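PDB 2R6H: NADH:ubiquinone oxidoreductase, Na translocating, F subunit, which binds flavin-adenine dinucleotide in a beta-barrel domain joined to an NAD-binding-type domain of parallel strands and helices, as flavoproteins of the ferredoxin-reductase family do. Local coordinates for residues Gly34-Phe39 against Glu97-Thr102; Tyr44-Ile49 against Gly145-Phe150; Arg87-Ala92 against Leu103-Ala108. All coordinates share one frame; numbering follows the deposited sequence.

Contact 1 (Gly34-Phe39 against Glu97-Thr102)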
loop_
_atom_site.group_PDB
_atom_site.type_symbol
_atom_site.label_atom_id
_atom_site.label_comp_id
_atom_site.label_asym_id
_atom_site.label_seq_id
_atom_site.Cartn_x
_atom_site.Cartn_y
_atom_site.Cartn_z
ATOM N N GLY A 34 24.249 -6.364 -11.037
ATOM C CA GLY A 34 24.858 -7.192 -10.010
ATOM C C GLY A 34 24.793 -6.606 -8.610
ATOM O O GLY A 34 25.497 -7.061 -7.711
ATOM N N GLU A 35 23.962 -5.587 -8.423
ATOM C CA GLU A 35 23.703 -5.067 -7.093
ATOM C C GLU A 35 22.412 -5.689 -6.599
ATOM O O GLU A 35 21.574 -6.105 -7.397
ATOM C CB GLU A 35 23.582 -3.543 -7.105
ATOM C CG GLU A 35 24.875 -2.795 -7.432
ATOM C CD GLU A 35 25.839 -2.709 -6.253
ATOM O OE1 GLU A 35 26.593 -1.714 -6.176
ATOM O OE2 GLU A 35 25.840 -3.628 -5.407
ATOM N N THR A 36 22.259 -5.757 -5.282
ATOM C CA THR A 36 21.090 -6.395 -4.672
ATOM C C THR A 36 20.820 -5.878 -3.251
ATOM O O THR A 36 21.752 -5.616 -2.477
ATOM C CB THR A 36 21.221 -7.952 -4.690
ATOM O OG1 THR A 36 20.515 -8.479 -5.821
ATOM C CG2 THR A 36 20.651 -8.580 -3.422
HETATM N N MSE A 37 19.539 -5.711 -2.923
HETATM C CA MSE A 37 19.141 -5.352 -1.565
HETATM C C MSE A 37 18.549 -6.553 -0.817
HETATM O O MSE A 37 17.488 -7.075 -1.182
HETATM C CB MSE A 37 18.153 -4.188 -1.572
HETATM C CG MSE A 37 17.910 -3.581 -0.203
HETATM SE SE MSE A 37 16.266 -2.523 -0.136
HETATM C CE MSE A 37 16.797 -1.040 -1.287
ATOM N N ASN A 38 19.271 -6.997 0.210
ATOM C CA ASN A 38 18.802 -8.029 1.112
ATOM C C ASN A 38 17.834 -7.395 2.076
ATOM O O ASN A 38 18.216 -6.492 2.812
ATOM C CB ASN A 38 19.969 -8.586 1.925
ATOM C CG ASN A 38 21.171 -8.919 1.070
ATOM O OD1 ASN A 38 21.028 -9.269 -0.101
ATOM N ND2 ASN A 38 22.372 -8.817 1.652
ATOM N N PHE A 39 16.587 -7.847 2.091
ATOM C CA PHE A 39 15.645 -7.306 3.059
ATOM C C PHE A 39 14.671 -8.349 3.556
ATOM O O PHE A 39 14.460 -9.350 2.896
ATOM C CB PHE A 39 14.900 -6.096 2.481
ATOM C CG PHE A 39 13.980 -6.426 1.337
ATOM C CD1 PHE A 39 12.614 -6.521 1.532
ATOM C CD2 PHE A 39 14.477 -6.622 0.061
ATOM C CE1 PHE A 39 11.766 -6.812 0.475
ATOM C CE2 PHE A 39 13.624 -6.914 -0.999
ATOM C CZ PHE A 39 12.273 -7.009 -0.791
ATOM N N GLU A 97 13.362 -11.187 -5.147
ATOM C CA GLU A 97 13.849 -10.306 -6.201
ATOM C C GLU A 97 14.673 -9.175 -5.603
ATOM O O GLU A 97 14.149 -8.306 -4.914
ATOM C CB GLU A 97 12.720 -9.753 -7.062
ATOM C CG GLU A 97 13.215 -8.699 -8.046
ATOM C CD GLU A 97 14.371 -9.191 -8.928
ATOM O OE1 GLU A 97 15.481 -8.590 -8.886
ATOM O OE2 GLU A 97 14.165 -10.179 -9.670
ATOM N N GLY A 98 15.970 -9.198 -5.889
ATOM C CA GLY A 98 16.925 -8.337 -5.226
ATOM C C GLY A 98 17.139 -6.961 -5.818
ATOM O O GLY A 98 17.302 -6.005 -5.067
ATOM N N ASN A 99 17.166 -6.828 -7.141
ATOM C CA ASN A 99 17.474 -5.505 -7.686
ATOM C C ASN A 99 16.411 -4.836 -8.547
ATOM O O ASN A 99 16.650 -3.785 -9.135
ATOM C CB ASN A 99 18.904 -5.409 -8.281
ATOM C CG ASN A 99 19.041 -6.028 -9.666
ATOM O OD1 ASN A 99 18.292 -5.713 -10.593
ATOM N ND2 ASN A 99 20.052 -6.880 -9.821
ATOM N N ILE A 100 15.233 -5.440 -8.600
ATOM C CA ILE A 100 14.051 -4.739 -9.088
ATOM C C ILE A 100 13.147 -4.517 -7.891
ATOM O O ILE A 100 12.434 -5.420 -7.465
ATOM C CB ILE A 100 13.262 -5.532 -10.160
ATOM C CG1 ILE A 100 14.193 -6.128 -11.228
ATOM C CG2 ILE A 100 12.202 -4.639 -10.801
ATOM C CD1 ILE A 100 14.158 -5.399 -12.541
ATOM N N ILE A 101 13.201 -3.316 -7.337
ATOM C CA ILE A 101 12.391 -2.979 -6.174
ATOM C C ILE A 101 11.079 -2.354 -6.611
ATOM O O ILE A 101 11.069 -1.405 -7.382
ATOM C CB ILE A 101 13.126 -2.010 -5.232
ATOM C CG1 ILE A 101 14.429 -2.644 -4.754
ATOM C CG2 ILE A 101 12.247 -1.644 -4.057
ATOM C CD1 ILE A 101 14.285 -4.118 -4.451
ATOM N N THR A 102 9.970 -2.892 -6.124
ATOM C CA THR A 102 8.665 -2.337 -6.457
ATOM C C THR A 102 8.106 -1.518 -5.290
ATOM O O THR A 102 8.145 -1.959 -4.152
ATOM C CB THR A 102 7.679 -3.454 -6.835
ATOM O OG1 THR A 102 8.177 -4.168 -7.969
ATOM C CG2 THR A 102 6.354 -2.873 -7.192
#

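Contact 2 (Tyr44-Ile49 against Gly145-Phe150). With FAD (flavin-adenine dinucleotide), chain H.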
loop_
_atom_site.group_PDB
_atom_site.type_symbol
_atom_site.label_atom_id
_atom_site.label_comp_id
_atom_site.label_asym_id
_atom_site.label_seq_id
_atom_site.Cartn_x
_atom_site.Cartn_y
_atom_site.Cartn_z
ATOM N N TYR A 44 11.208 -1.268 4.787
ATOM C CA TYR A 44 11.024 -0.156 3.864
ATOM C C TYR A 44 12.339 0.436 3.434
ATOM O O TYR A 44 13.372 0.192 4.050
ATOM C CB TYR A 44 10.157 0.941 4.478
ATOM C CG TYR A 44 10.750 1.600 5.705
ATOM C CD1 TYR A 44 11.477 2.781 5.611
ATOM C CD2 TYR A 44 10.565 1.051 6.958
ATOM C CE1 TYR A 44 12.012 3.393 6.736
ATOM C CE2 TYR A 44 11.093 1.656 8.090
ATOM C CZ TYR A 44 11.817 2.824 7.977
ATOM O OH TYR A 44 12.338 3.404 9.113
ATOM N N ALA A 45 12.288 1.218 2.364
ATOM C CA ALA A 45 13.464 1.907 1.853
ATOM C C ALA A 45 13.252 3.416 1.920
ATOM O O ALA A 45 12.190 3.882 2.335
ATOM C CB ALA A 45 13.752 1.469 0.429
ATOM N N GLN A 46 14.252 4.185 1.512
ATOM C CA GLN A 46 14.119 5.628 1.557
ATOM C C GLN A 46 14.582 6.285 0.285
ATOM O O GLN A 46 15.674 5.989 -0.202
ATOM C CB GLN A 46 14.928 6.179 2.704
ATOM C CG GLN A 46 14.638 5.502 3.978
ATOM C CD GLN A 46 15.055 6.345 5.131
ATOM O OE1 GLN A 46 16.207 6.772 5.210
ATOM N NE2 GLN A 46 14.119 6.614 6.037
ATOM N N ILE A 47 13.759 7.193 -0.235
ATOM C CA ILE A 47 14.106 7.938 -1.432
ATOM C C ILE A 47 14.661 9.296 -1.063
ATOM O O ILE A 47 14.164 9.943 -0.147
ATOM C CB ILE A 47 12.887 8.186 -2.337
ATOM C CG1 ILE A 47 12.049 6.921 -2.481
ATOM C CG2 ILE A 47 13.341 8.679 -3.707
ATOM C CD1 ILE A 47 12.811 5.762 -3.051
ATOM N N LYS A 48 15.703 9.719 -1.773
ATOM C CA LYS A 48 16.142 11.098 -1.681
ATOM C C LYS A 48 15.273 11.912 -2.612
ATOM O O LYS A 48 15.202 11.644 -3.807
ATOM C CB LYS A 48 17.626 11.264 -2.034
ATOM C CG LYS A 48 18.555 11.184 -0.822
ATOM C CD LYS A 48 19.944 11.772 -1.084
ATOM C CE LYS A 48 20.897 11.476 0.085
ATOM N NZ LYS A 48 22.278 12.010 -0.145
ATOM N N ILE A 49 14.575 12.879 -2.042
ATOM C CA ILE A 49 13.832 13.850 -2.810
ATOM C C ILE A 49 14.645 15.152 -2.828
ATOM O O ILE A 49 14.943 15.720 -1.767
ATOM C CB ILE A 49 12.469 14.115 -2.169
ATOM C CG1 ILE A 49 11.469 13.041 -2.577
ATOM C CG2 ILE A 49 11.941 15.420 -2.634
ATOM C CD1 ILE A 49 11.583 11.799 -1.780
ATOM N N GLY A 145 18.335 1.387 1.924
ATOM C CA GLY A 145 17.562 0.406 2.660
ATOM C C GLY A 145 18.409 -0.813 2.965
ATOM O O GLY A 145 19.584 -0.838 2.590
ATOM N N PRO A 146 17.819 -1.824 3.641
ATOM C CA PRO A 146 16.421 -1.818 4.094
ATOM C C PRO A 146 16.312 -1.202 5.482
ATOM O O PRO A 146 17.318 -1.105 6.175
ATOM C CB PRO A 146 16.092 -3.312 4.207
ATOM C CG PRO A 146 17.377 -4.044 3.940
ATOM C CD PRO A 146 18.483 -3.070 4.039
ATOM N N TYR A 147 15.117 -0.806 5.885
ATOM C CA TYR A 147 14.903 -0.383 7.254
ATOM C C TYR A 147 13.690 -1.096 7.816
ATOM O O TYR A 147 12.923 -1.704 7.061
ATOM C CB TYR A 147 14.673 1.124 7.329
ATOM C CG TYR A 147 15.754 1.948 6.684
ATOM C CD1 TYR A 147 15.687 2.279 5.338
ATOM C CD2 TYR A 147 16.841 2.400 7.421
ATOM C CE1 TYR A 147 16.669 3.038 4.737
ATOM C CE2 TYR A 147 17.842 3.158 6.831
ATOM C CZ TYR A 147 17.752 3.479 5.486
ATOM O OH TYR A 147 18.733 4.238 4.874
ATOM N N GLY A 148 13.513 -1.025 9.131
ATOM C CA GLY A 148 12.215 -1.249 9.739
ATOM C C GLY A 148 12.115 -2.606 10.410
ATOM O O GLY A 148 12.955 -3.478 10.193
ATOM N N ASP A 149 11.083 -2.780 11.229
ATOM C CA ASP A 149 11.004 -3.927 12.127
ATOM C C ASP A 149 9.777 -4.780 11.824
ATOM O O ASP A 149 9.575 -5.832 12.432
ATOM C CB ASP A 149 10.975 -3.463 13.584
ATOM C CG ASP A 149 11.589 -4.477 14.530
ATOM O OD1 ASP A 149 11.246 -5.673 14.425
ATOM O OD2 ASP A 149 12.415 -4.077 15.378
ATOM N N PHE A 150 8.961 -4.322 10.880
ATOM C CA PHE A 150 7.647 -4.909 10.653
ATOM C C PHE A 150 7.756 -6.252 9.939
ATOM O O PHE A 150 7.829 -6.309 8.712
ATOM C CB PHE A 150 6.766 -3.954 9.844
ATOM C CG PHE A 150 5.393 -4.491 9.558
ATOM C CD1 PHE A 150 4.954 -4.652 8.254
ATOM C CD2 PHE A 150 4.539 -4.837 10.592
ATOM C CE1 PHE A 150 3.692 -5.145 7.987
ATOM C CE2 PHE A 150 3.276 -5.332 10.332
ATOM C CZ PHE A 150 2.852 -5.486 9.028
HETATM P PA FAD H . 4.270 15.520 2.888
HETATM O O1A FAD H . 4.979 14.785 4.019
HETATM O O2A FAD H . 4.989 16.786 2.410
HETATM O O5B FAD H . 2.745 15.889 3.312
HETATM C C5B FAD H . 1.798 14.862 3.565
HETATM C C4B FAD H . 0.381 15.415 3.481
HETATM O O4B FAD H . 0.210 16.444 4.438
HETATM C C3B FAD H . 0.080 16.015 2.117
HETATM O O3B FAD H . -1.148 15.501 1.664
HETATM C C2B FAD H . -0.053 17.505 2.346
HETATM O O2B FAD H . -1.093 18.031 1.552
HETATM C C1B FAD H . -0.394 17.578 3.831
HETATM N N9A FAD H . 0.008 18.852 4.493
HETATM C C8A FAD H . 1.228 19.493 4.450
HETATM N N7A FAD H . 1.155 20.620 5.205
HETATM C C5A FAD H . -0.096 20.711 5.737
HETATM C C6A FAD H . -0.718 21.648 6.575
HETATM N N6A FAD H . -0.082 22.760 6.942
HETATM N N1A FAD H . -2.040 21.462 6.958
HETATM C C2A FAD H . -2.748 20.355 6.514
HETATM N N3A FAD H . -2.132 19.430 5.684
HETATM C C4A FAD H . -0.828 19.604 5.298
HETATM N N1 FAD H . 3.598 5.782 1.757
HETATM C C2 FAD H . 3.290 5.134 0.590
HETATM O O2 FAD H . 2.601 5.722 -0.233
HETATM N N3 FAD H . 3.753 3.845 0.366
HETATM C C4 FAD H . 4.539 3.190 1.310
HETATM O O4 FAD H . 4.983 2.038 1.161
HETATM C C4X FAD H . 4.844 3.858 2.483
HETATM N N5 FAD H . 5.621 3.218 3.423
HETATM C C5X FAD H . 5.915 3.881 4.598
HETATM C C6 FAD H . 6.690 3.223 5.549
HETATM C C7 FAD H . 7.019 3.852 6.743
HETATM C C7M FAD H . 7.865 3.106 7.741
HETATM C C8 FAD H . 6.560 5.149 6.978
HETATM C C8M FAD H . 6.892 5.847 8.257
HETATM C C9 FAD H . 5.782 5.798 6.026
HETATM C C9A FAD H . 5.454 5.175 4.831
HETATM N N10 FAD H . 4.676 5.813 3.878
HETATM C C10 FAD H . 4.371 5.153 2.709
HETATM C "C1'" FAD H . 4.317 7.266 3.966
HETATM C "C2'" FAD H . 5.355 8.061 3.192
HETATM O "O2'" FAD H . 6.613 7.871 3.792
HETATM C "C3'" FAD H . 5.044 9.553 3.162
HETATM O "O3'" FAD H . 4.621 10.012 4.426
HETATM C "C4'" FAD H . 4.002 9.834 2.097
HETATM O "O4'" FAD H . 4.624 9.603 0.862
HETATM C "C5'" FAD H . 3.545 11.281 2.136
HETATM O "O5'" FAD H . 4.683 12.098 2.286
HETATM P P FAD H . 4.940 13.310 1.260
HETATM O O1P FAD H . 6.364 13.799 1.374
HETATM O O2P FAD H . 4.584 12.883 -0.141
HETATM O O3P FAD H . 3.925 14.446 1.729
#

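Contact 3 (Arg87-Ala92 against Leu103-Ala108). With FAD (flavin-adenine dinucleotide), chain H.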
loop_
_atom_site.group_PDB
_atom_site.type_symbol
_atom_site.label_atom_id
_atom_site.label_comp_id
_atom_site.label_asym_id
_atom_site.label_seq_id
_atom_site.Cartn_x
_atom_site.Cartn_y
_atom_site.Cartn_z
ATOM N N ARG A 87 12.446 10.141 2.308
ATOM C CA ARG A 87 11.110 9.653 2.627
ATOM C C ARG A 87 10.998 8.141 2.570
ATOM O O ARG A 87 11.689 7.480 1.787
ATOM C CB ARG A 87 10.061 10.289 1.716
ATOM C CG ARG A 87 8.674 10.234 2.299
ATOM C CD ARG A 87 8.576 11.046 3.578
ATOM N NE ARG A 87 8.180 12.430 3.323
ATOM C CZ ARG A 87 8.978 13.488 3.454
ATOM N NH1 ARG A 87 8.518 14.707 3.187
ATOM N NH2 ARG A 87 10.236 13.338 3.852
ATOM N N ALA A 88 10.104 7.604 3.396
ATOM C CA ALA A 88 9.973 6.158 3.555
ATOM C C ALA A 88 8.949 5.510 2.607
ATOM O O ALA A 88 7.804 5.963 2.511
ATOM C CB ALA A 88 9.635 5.825 5.005
ATOM N N TYR A 89 9.365 4.449 1.915
ATOM C CA TYR A 89 8.427 3.639 1.145
ATOM C C TYR A 89 8.693 2.143 1.333
ATOM O O TYR A 89 9.845 1.700 1.294
ATOM C CB TYR A 89 8.390 4.073 -0.334
ATOM C CG TYR A 89 7.895 5.495 -0.463
ATOM C CD1 TYR A 89 6.543 5.784 -0.399
ATOM C CD2 TYR A 89 8.781 6.551 -0.592
ATOM C CE1 TYR A 89 6.083 7.086 -0.476
ATOM C CE2 TYR A 89 8.335 7.852 -0.675
ATOM C CZ TYR A 89 6.983 8.120 -0.613
ATOM O OH TYR A 89 6.535 9.425 -0.686
ATOM N N SER A 90 7.615 1.388 1.571
ATOM C CA SER A 90 7.690 -0.039 1.867
ATOM C C SER A 90 7.912 -0.855 0.604
ATOM O O SER A 90 7.318 -0.546 -0.421
ATOM C CB SER A 90 6.386 -0.498 2.518
ATOM O OG SER A 90 6.292 -0.059 3.858
HETATM N N MSE A 91 8.746 -1.896 0.668
HETATM C CA MSE A 91 8.911 -2.822 -0.466
HETATM C C MSE A 91 7.687 -3.689 -0.661
HETATM O O MSE A 91 7.170 -4.276 0.284
HETATM C CB MSE A 91 10.105 -3.752 -0.288
HETATM C CG MSE A 91 11.401 -3.247 -0.867
HETATM SE SE MSE A 91 12.289 -2.007 0.337
HETATM C CE MSE A 91 12.708 -3.235 1.792
ATOM N N ALA A 92 7.266 -3.810 -1.907
ATOM C CA ALA A 92 6.016 -4.461 -2.233
ATOM C C ALA A 92 6.229 -5.780 -2.975
ATOM O O ALA A 92 5.279 -6.542 -3.205
ATOM C CB ALA A 92 5.153 -3.523 -3.050
ATOM N N LEU A 103 7.593 -0.327 -5.566
ATOM C CA LEU A 103 6.914 0.434 -4.523
ATOM C C LEU A 103 5.457 0.812 -4.888
ATOM O O LEU A 103 5.062 0.767 -6.058
ATOM C CB LEU A 103 7.738 1.672 -4.138
ATOM C CG LEU A 103 9.209 1.417 -3.778
ATOM C CD1 LEU A 103 9.914 2.707 -3.428
ATOM C CD2 LEU A 103 9.334 0.461 -2.630
ATOM N N ASN A 104 4.655 1.147 -3.880
ATOM C CA ASN A 104 3.315 1.668 -4.102
ATOM C C ASN A 104 3.219 3.045 -3.500
ATOM O O ASN A 104 3.266 3.180 -2.288
ATOM C CB ASN A 104 2.275 0.796 -3.419
ATOM C CG ASN A 104 2.155 -0.549 -4.039
ATOM O OD1 ASN A 104 2.786 -0.836 -5.062
ATOM N ND2 ASN A 104 1.345 -1.403 -3.429
ATOM N N VAL A 105 3.053 4.067 -4.328
ATOM C CA VAL A 105 3.048 5.426 -3.819
ATOM C C VAL A 105 1.711 6.123 -3.951
ATOM O O VAL A 105 1.221 6.310 -5.059
ATOM C CB VAL A 105 4.076 6.252 -4.539
ATOM C CG1 VAL A 105 4.161 7.612 -3.920
ATOM C CG2 VAL A 105 5.402 5.568 -4.451
ATOM N N ARG A 106 1.128 6.499 -2.813
ATOM C CA ARG A 106 -0.084 7.312 -2.765
ATOM C C ARG A 106 0.304 8.782 -2.912
ATOM O O ARG A 106 1.074 9.318 -2.112
ATOM C CB ARG A 106 -0.794 7.089 -1.426
ATOM C CG ARG A 106 -2.013 7.978 -1.131
ATOM C CD ARG A 106 -3.231 7.478 -1.885
ATOM N NE ARG A 106 -4.520 7.834 -1.287
ATOM C CZ ARG A 106 -5.208 8.940 -1.578
ATOM N NH1 ARG A 106 -4.717 9.823 -2.448
ATOM N NH2 ARG A 106 -6.383 9.174 -0.989
ATOM N N ILE A 107 -0.213 9.438 -3.944
ATOM C CA ILE A 107 0.026 10.870 -4.119
ATOM C C ILE A 107 -0.686 11.678 -3.025
ATOM O O ILE A 107 -1.918 11.647 -2.901
ATOM C CB ILE A 107 -0.440 11.345 -5.494
ATOM C CG1 ILE A 107 -0.098 12.806 -5.681
ATOM C CG2 ILE A 107 -1.927 11.152 -5.645
ATOM C CD1 ILE A 107 1.332 13.049 -5.951
ATOM N N ALA A 108 0.085 12.395 -2.217
ATOM C CA ALA A 108 -0.483 13.075 -1.064
ATOM C C ALA A 108 -1.082 14.409 -1.468
ATOM O O ALA A 108 -0.456 15.455 -1.271
ATOM C CB ALA A 108 0.558 13.269 -0.013
HETATM P PA FAD H . 4.270 15.520 2.888
HETATM O O1A FAD H . 4.979 14.785 4.019
HETATM O O2A FAD H . 4.989 16.786 2.410
HETATM O O5B FAD H . 2.745 15.889 3.312
HETATM C C5B FAD H . 1.798 14.862 3.565
HETATM C C4B FAD H . 0.381 15.415 3.481
HETATM O O4B FAD H . 0.210 16.444 4.438
HETATM C C3B FAD H . 0.080 16.015 2.117
HETATM O O3B FAD H . -1.148 15.501 1.664
HETATM C C2B FAD H . -0.053 17.505 2.346
HETATM O O2B FAD H . -1.093 18.031 1.552
HETATM C C1B FAD H . -0.394 17.578 3.831
HETATM N N9A FAD H . 0.008 18.852 4.493
HETATM C C8A FAD H . 1.228 19.493 4.450
HETATM N N7A FAD H . 1.155 20.620 5.205
HETATM C C5A FAD H . -0.096 20.711 5.737
HETATM C C6A FAD H . -0.718 21.648 6.575
HETATM N N6A FAD H . -0.082 22.760 6.942
HETATM N N1A FAD H . -2.040 21.462 6.958
HETATM C C2A FAD H . -2.748 20.355 6.514
HETATM N N3A FAD H . -2.132 19.430 5.684
HETATM C C4A FAD H . -0.828 19.604 5.298
HETATM N N1 FAD H . 3.598 5.782 1.757
HETATM C C2 FAD H . 3.290 5.134 0.590
HETATM O O2 FAD H . 2.601 5.722 -0.233
HETATM N N3 FAD H . 3.753 3.845 0.366
HETATM C C4 FAD H . 4.539 3.190 1.310
HETATM O O4 FAD H . 4.983 2.038 1.161
HETATM C C4X FAD H . 4.844 3.858 2.483
HETATM N N5 FAD H . 5.621 3.218 3.423
HETATM C C5X FAD H . 5.915 3.881 4.598
HETATM C C6 FAD H . 6.690 3.223 5.549
HETATM C C7 FAD H . 7.019 3.852 6.743
HETATM C C7M FAD H . 7.865 3.106 7.741
HETATM C C8 FAD H . 6.560 5.149 6.978
HETATM C C8M FAD H . 6.892 5.847 8.257
HETATM C C9 FAD H . 5.782 5.798 6.026
HETATM C C9A FAD H . 5.454 5.175 4.831
HETATM N N10 FAD H . 4.676 5.813 3.878
HETATM C C10 FAD H . 4.371 5.153 2.709
HETATM C "C1'" FAD H . 4.317 7.266 3.966
HETATM C "C2'" FAD H . 5.355 8.061 3.192
HETATM O "O2'" FAD H . 6.613 7.871 3.792
HETATM C "C3'" FAD H . 5.044 9.553 3.162
HETATM O "O3'" FAD H . 4.621 10.012 4.426
HETATM C "C4'" FAD H . 4.002 9.834 2.097
HETATM O "O4'" FAD H . 4.624 9.603 0.862
HETATM C "C5'" FAD H . 3.545 11.281 2.136
HETATM O "O5'" FAD H . 4.683 12.098 2.286
HETATM P P FAD H . 4.940 13.310 1.260
HETATM O O1P FAD H . 6.364 13.799 1.374
HETATM O O2P FAD H . 4.584 12.883 -0.141
HETATM O O3P FAD H . 3.925 14.446 1.729
HETATM O O HOH W 1 5.463 1.118 -1.420
#

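Contact 1 (Gly34-Phe39 against Glu97-Thr102)
At one end of the antiparallel beta-barrel of the FAD-binding domain, the loop that joins strands 24-30 and 44-49 meets the turn leading into strand 100-106. The firmest link is a backbone hydrogen bond from Met37 N to Gly98 O, 3.1 Å long and almost straight at 177°, although the donor sits above the carbonyl plane. A side-chain bond flanks it: Asn99 ND2 donates a hydrogen bond at 3.0 Å to Glu35 O, an oxygen, less surely placed, that Thr36 OG1 also appears to reach. The Asn99 carboxamide is brought there by a first torsion that puts CG between the backbone N and the carbonyl carbon (chi1 78°). The Thr36 hydroxyl oxygen lies 3.6 Å from Gly98 CA, so that the threonine leans on the bare backbone of the glycine. Beyond the polar pairs comes an apolar layer. Met37, with CG anti to its backbone N (chi1 -168°), runs straight out to the selenium and then bends, placing CE 4.5 Å from Ile101 CG1. Phe39 brings CE2 to the same isoleucine, at CD1, and turns its ring edge toward Glu97 O.

This layer extends into the barrel, where Met143 of strand 140-147 touches both Met37 and Ile101, and Trp10 packs on Met37. Backbone hydrogen bonds pair Asn99 with Leu31 and Ile101 with Val29, tying the turn to strand 24-30 and the residue after it. The turn is also held from within by Glu97, whose OE1 takes the N-H of Asn99 on its anti lone pair, at 3.0 Å, and that of Ile100 from above the carboxylate plane.

Contact 2 (Tyr44-Ile49 against Gly145-Phe150)
Gly145, near the end of strand 140-147, opens this pairing of neighbouring barrel strands with backbone alone: its CA lies 4.4 Å from Ala45 CA. Pro146 follows through a cis peptide bond and packs its ring on Phe39 and Ser43, in the loop that leads into strand 44-49.

Tyr147 carries most of the contact. It forms an antiparallel hydrogen-bonded pair with Tyr44, in which Tyr147 N reaches Tyr44 O at 2.7 Å, nearly along the C=O axis, and Tyr44 N returns a bond to Tyr147 O at 2.9 Å, although the place of that oxygen is less certain. Both side chains stand on the same face of the sheet. Tyr44 has CG between its backbone N and carbonyl carbon (chi1 63°), which lays the ring across the Tyr147 side chain, so that Tyr147 CB makes a CH-pi contact over its face, 3.6 Å from the ring centroid. The two rings are inclined by only 27° but slid so far apart that they barely overlap. The Tyr147 ring goes instead to Gln46: CG of the glutamine lies 3.3 Å from Tyr147 CE1, and its amide carbon sits over the ring face, with the amide plane tilted 46° from the ring. At the far end of that ring the hydroxyl is hydrogen-bonded to Ser144 OG.

Gly148, where the strand has given way to loop, brings its CA to 3.5 Å from Tyr44 CE2.

Tyr44 is thus clasped between the strand and the cofactor, for the ring face opposite Tyr147 CB receives the flavin methyl C7M, 3.5 Å from Tyr44 CD2. Methyl against aromatic face is an apolar contact, so Tyr44 probably helps to position the dimethylbenzene end of FAD through shape and dispersion rather than charge.

Contact 3 (Arg87-Ala92 against Leu103-Ala108)
Strands 85-90 and 100-106, the two outermost strands of the barrel sheet, splay apart around the FAD, and residues Arg87 to Ser90 match the Arg-x-Tyr-Ser/Thr flavin-binding motif of the ferredoxin-reductase family.

The direct contact between the strands is apolar. Tyr89 CB lies 3.7 Å from Leu103 CD1, and Tyr89 CE1 lies 4.0 Å from Val105 CG1. The other leucine methyl, CD2, comes up to the carbonyl of Ser90.

Hydrogen bonds to the cofactor join the strands indirectly. Ser90 N donates to FAD O4 at 2.7 Å, Asn104 O accepts from FAD N3 at 2.8 Å, and Arg106 N meets FAD O2 at 3.1 Å in a nearly straight bond (173°). Donors at both carbonyl oxygens would be expected to help stabilise negative charge on the pyrimidine ring. Farther along, Ala88 O accepts from the ribityl hydroxyl O2', and the Tyr89 hydroxyl lies beside FAD O4' and is also bonded to Ser128.

At the diphosphate the bonds probably also pair opposite charges. Arg87, bent at chi2 and chi3, turns the edge of its guanidinium to the phosphate, and NE and NH1 both grip FAD O1P, each at 3.0 Å.

A water completes the bridge between the strands: it accepts from Asn104 N at 2.6 Å and sits within hydrogen-bonding range of both Ser90 O and FAD O4.

How the contacts relate
Following the chain from the N terminus, residues 34-39 come first and residues 44-49 next, and each waits for a later partner. Contact 3 is the most local, with 87-92 folding back on 103-108 after a short connection that includes 97-102. That middle piece closes the loop begun at 34-39, so contact 1 crosses contact 3. Contact 2 closes last, at 145-150; it crosses contact 1 and encloses contact 3. All three serve one antiparallel barrel sheet. Strands 44-49 and 85-90 are neighbours, bonded from Ala45 N to Tyr89 O, and Met91 packs against Phe39 and Ile101. Contacts 2 and 3 touch FAD, while contact 1 lies farther from it.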